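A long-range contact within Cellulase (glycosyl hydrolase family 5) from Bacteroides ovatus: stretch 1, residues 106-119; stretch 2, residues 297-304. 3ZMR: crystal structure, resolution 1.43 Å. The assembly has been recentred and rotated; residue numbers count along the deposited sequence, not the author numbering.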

# COMPACT_ATOMS: atom_id res chain seq x y z
N ASP A 106 -16.17 -0.16 17.40
CA ASP A 106 -17.20 0.89 17.34
C ASP A 106 -17.47 1.20 15.88
O ASP A 106 -16.58 1.65 15.17
CB ASP A 106 -16.71 2.14 18.10
CG ASP A 106 -17.75 3.24 18.24
OD1 ASP A 106 -18.82 3.16 17.60
OD2 ASP A 106 -17.47 4.20 18.99
N ASN A 107 -18.69 0.95 15.42
CA ASN A 107 -19.06 1.27 14.04
C ASN A 107 -19.70 2.64 13.82
O ASN A 107 -20.25 2.92 12.75
CB ASN A 107 -19.94 0.17 13.45
CG ASN A 107 -21.34 0.17 13.99
OD1 ASN A 107 -21.71 1.02 14.77
ND2 ASN A 107 -22.14 -0.77 13.55
N THR A 108 -19.59 3.51 14.82
CA THR A 108 -20.10 4.87 14.68
C THR A 108 -19.40 5.57 13.53
O THR A 108 -18.18 5.68 13.51
CB THR A 108 -19.95 5.68 15.98
OG1 THR A 108 -20.60 4.98 17.04
CG2 THR A 108 -20.59 7.05 15.83
N GLY A 109 -20.18 6.02 12.55
CA GLY A 109 -19.59 6.68 11.37
C GLY A 109 -18.88 5.76 10.40
O GLY A 109 -18.28 6.24 9.44
N MET A 110 -19.02 4.45 10.62
CA MET A 110 -18.36 3.42 9.82
C MET A 110 -19.45 2.66 9.07
O MET A 110 -20.05 1.72 9.58
CB MET A 110 -17.50 2.47 10.67
CG MET A 110 -16.64 3.16 11.72
SD MET A 110 -15.57 4.48 11.15
CE MET A 110 -14.24 3.56 10.42
N ARG A 111 -19.74 3.12 7.85
CA ARG A 111 -20.80 2.53 7.02
C ARG A 111 -20.52 1.07 6.71
O ARG A 111 -19.36 0.65 6.59
CB ARG A 111 -20.96 3.31 5.74
CG ARG A 111 -21.48 4.74 5.97
CD ARG A 111 -21.33 5.57 4.70
NE ARG A 111 -19.94 5.95 4.53
CZ ARG A 111 -19.47 6.65 3.51
NH1 ARG A 111 -20.26 6.99 2.48
NH2 ARG A 111 -18.19 7.00 3.52
N ASP A 112 -21.59 0.30 6.53
CA ASP A 112 -21.46 -1.10 6.17
C ASP A 112 -21.23 -1.21 4.65
O ASP A 112 -22.12 -1.61 3.86
CB ASP A 112 -22.71 -1.88 6.57
CG ASP A 112 -22.52 -3.37 6.45
OD1 ASP A 112 -21.39 -3.85 6.32
OD2 ASP A 112 -23.53 -4.07 6.53
N LEU A 113 -20.00 -0.86 4.26
CA LEU A 113 -19.55 -0.86 2.87
C LEU A 113 -18.21 -1.58 2.77
O LEU A 113 -17.33 -1.33 3.59
CB LEU A 113 -19.36 0.59 2.39
CG LEU A 113 -20.61 1.47 2.31
CD1 LEU A 113 -20.22 2.89 2.00
CD2 LEU A 113 -21.57 0.90 1.26
N THR A 114 -18.06 -2.44 1.78
CA THR A 114 -16.76 -3.02 1.50
C THR A 114 -15.82 -1.90 0.99
O THR A 114 -16.28 -0.86 0.54
CB THR A 114 -16.80 -4.12 0.44
OG1 THR A 114 -17.23 -3.51 -0.77
CG2 THR A 114 -17.75 -5.24 0.85
N SER A 115 -14.52 -2.13 1.09
CA SER A 115 -13.56 -1.20 0.50
C SER A 115 -13.88 -0.99 -0.99
O SER A 115 -13.75 0.11 -1.51
CB SER A 115 -12.14 -1.62 0.74
OG SER A 115 -11.83 -1.48 2.11
N MET A 116 -14.26 -2.07 -1.68
CA MET A 116 -14.62 -1.92 -3.10
C MET A 116 -15.77 -0.91 -3.29
O MET A 116 -15.75 -0.06 -4.19
CB MET A 116 -14.95 -3.29 -3.73
CG MET A 116 -15.22 -3.20 -5.23
SD MET A 116 -13.80 -2.63 -6.22
CE MET A 116 -12.80 -4.07 -6.09
N GLN A 117 -16.80 -1.03 -2.47
CA GLN A 117 -17.96 -0.12 -2.54
C GLN A 117 -17.54 1.30 -2.20
O GLN A 117 -17.95 2.26 -2.83
CB GLN A 117 -19.07 -0.58 -1.60
CG GLN A 117 -19.80 -1.83 -2.07
CD GLN A 117 -20.82 -2.31 -1.06
OE1 GLN A 117 -20.46 -2.61 0.06
NE2 GLN A 117 -22.10 -2.33 -1.45
N LEU A 118 -16.67 1.44 -1.20
CA LEU A 118 -16.18 2.75 -0.81
C LEU A 118 -15.41 3.35 -1.98
O LEU A 118 -15.52 4.56 -2.23
CB LEU A 118 -15.31 2.66 0.44
CG LEU A 118 -15.18 3.99 1.19
CD1 LEU A 118 -16.38 4.26 2.08
CD2 LEU A 118 -13.90 4.04 2.02
N SER A 119 -14.63 2.52 -2.67
CA SER A 119 -13.80 3.02 -3.78
C SER A 119 -14.66 3.67 -4.87
O SER A 119 -14.26 4.66 -5.47
CB SER A 119 -12.88 1.93 -4.35
OG SER A 119 -13.56 1.04 -5.19
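Stretch 2 297-304: GRNHYRHL

Stretch 2 runs alongside stretch 1 in the same direction. G297 lies by D106, Y301 by M110 and H303 by S115, with CA atoms 4.7, 6.7 and 6.4 Å apart in that order. Residues 298-300 have helical phi/psi without the regular bonds.

G297 has positive phi, and its O accepts a weak hydrogen bond from D106 N at 3.2 Å. R298 follows with an extended side chain. Its CA makes a CA-H...O contact with D106 O at 3.3 Å. Its NE donates a weak hydrogen bond to T108 O at 2.9 Å, within the type II turn N107-M110. D106 OD2 lies over one face of the guanidinium, 3.7 Å from R298 NH1. This is a long salt bridge of charges only.

N299 points away. The Y301 ring carries N107 CB over one face, 4.2 Å from its centroid, while D106 O sits at its edge, 3.4 Å from Y301 CD2. Y301 CB meets M110 CB at 4.0 Å. M110 CE reaches on to R302 CA at 3.6 Å.

The CA-to-CB bond of H303 points toward stretch 1, where a helix begins at S115 and continues past S119. Its ND1 hydrogen-bonds S115 OG at 2.8 Å. L118 CD2 packs over the ring face, 3.7 Å from H303 CD2. Water 2 links H303 NE2 (2.8 Å) to R111 O (2.7 Å).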

# COMPACT_ATOMS: atom_id res chain seq x y z
N GLY A 297 -11.80 0.25 18.72
CA GLY A 297 -12.69 1.36 18.41
C GLY A 297 -13.05 1.37 16.93
O GLY A 297 -13.23 0.32 16.29
N ARG A 298 -13.17 2.56 16.36
CA ARG A 298 -13.47 2.67 14.93
C ARG A 298 -12.34 2.12 14.05
O ARG A 298 -12.55 1.81 12.87
CB ARG A 298 -13.74 4.12 14.58
CG ARG A 298 -15.06 4.66 15.15
CD ARG A 298 -15.14 6.13 14.82
NE ARG A 298 -16.27 6.89 15.34
CZ ARG A 298 -16.38 7.33 16.58
NH1 ARG A 298 -15.53 6.98 17.55
NH2 ARG A 298 -17.42 8.14 16.86
N ASN A 299 -11.13 2.02 14.61
CA ASN A 299 -10.00 1.46 13.89
C ASN A 299 -10.15 -0.04 13.60
O ASN A 299 -9.47 -0.60 12.77
CB ASN A 299 -8.68 1.69 14.62
CG ASN A 299 -8.22 3.14 14.55
OD1 ASN A 299 -8.66 3.94 13.71
ND2 ASN A 299 -7.32 3.48 15.43
N HIS A 300 -11.08 -0.69 14.28
CA HIS A 300 -11.45 -2.07 13.94
C HIS A 300 -12.03 -2.16 12.53
O HIS A 300 -11.78 -3.12 11.83
CB HIS A 300 -12.47 -2.58 14.97
CG HIS A 300 -12.91 -4.00 14.75
ND1 HIS A 300 -12.15 -5.06 15.17
CD2 HIS A 300 -14.00 -4.53 14.14
CE1 HIS A 300 -12.77 -6.19 14.87
NE2 HIS A 300 -13.89 -5.90 14.24
N TYR A 301 -12.76 -1.11 12.13
CA TYR A 301 -13.52 -1.07 10.89
C TYR A 301 -12.93 -0.19 9.79
O TYR A 301 -13.44 -0.19 8.65
CB TYR A 301 -14.93 -0.56 11.18
CG TYR A 301 -15.77 -1.46 12.06
CD1 TYR A 301 -16.28 -2.68 11.57
CD2 TYR A 301 -16.06 -1.13 13.37
CE1 TYR A 301 -17.08 -3.51 12.33
CE2 TYR A 301 -16.86 -1.96 14.15
CZ TYR A 301 -17.34 -3.14 13.62
OH TYR A 301 -18.13 -3.95 14.40
N ARG A 302 -11.91 0.61 10.12
CA ARG A 302 -11.42 1.62 9.19
C ARG A 302 -10.90 0.96 7.94
O ARG A 302 -10.30 -0.12 7.97
CB ARG A 302 -10.33 2.43 9.88
CG ARG A 302 -9.85 3.62 9.10
CD ARG A 302 -8.89 4.59 9.85
NE ARG A 302 -9.40 4.92 11.17
CZ ARG A 302 -10.47 5.69 11.41
NH1 ARG A 302 -11.14 6.32 10.44
NH2 ARG A 302 -10.92 5.80 12.66
N HIS A 303 -11.06 1.64 6.82
CA HIS A 303 -10.49 1.15 5.57
C HIS A 303 -9.02 1.48 5.55
O HIS A 303 -8.61 2.63 5.77
CB HIS A 303 -11.19 1.79 4.38
CG HIS A 303 -12.66 1.45 4.31
ND1 HIS A 303 -13.19 0.52 3.44
CD2 HIS A 303 -13.70 1.94 5.03
CE1 HIS A 303 -14.50 0.47 3.62
NE2 HIS A 303 -14.82 1.31 4.59
N LEU A 304 -8.22 0.45 5.34
CA LEU A 304 -6.75 0.54 5.35
C LEU A 304 -6.20 0.29 3.95
O LEU A 304 -6.75 -0.49 3.18
CB LEU A 304 -6.15 -0.45 6.35
CG LEU A 304 -6.67 -0.38 7.80
CD1 LEU A 304 -5.95 -1.39 8.66
CD2 LEU A 304 -6.58 1.01 8.39
O HOH W 1 -18.21 9.02 14.10
O HOH W 2 -17.14 2.13 6.01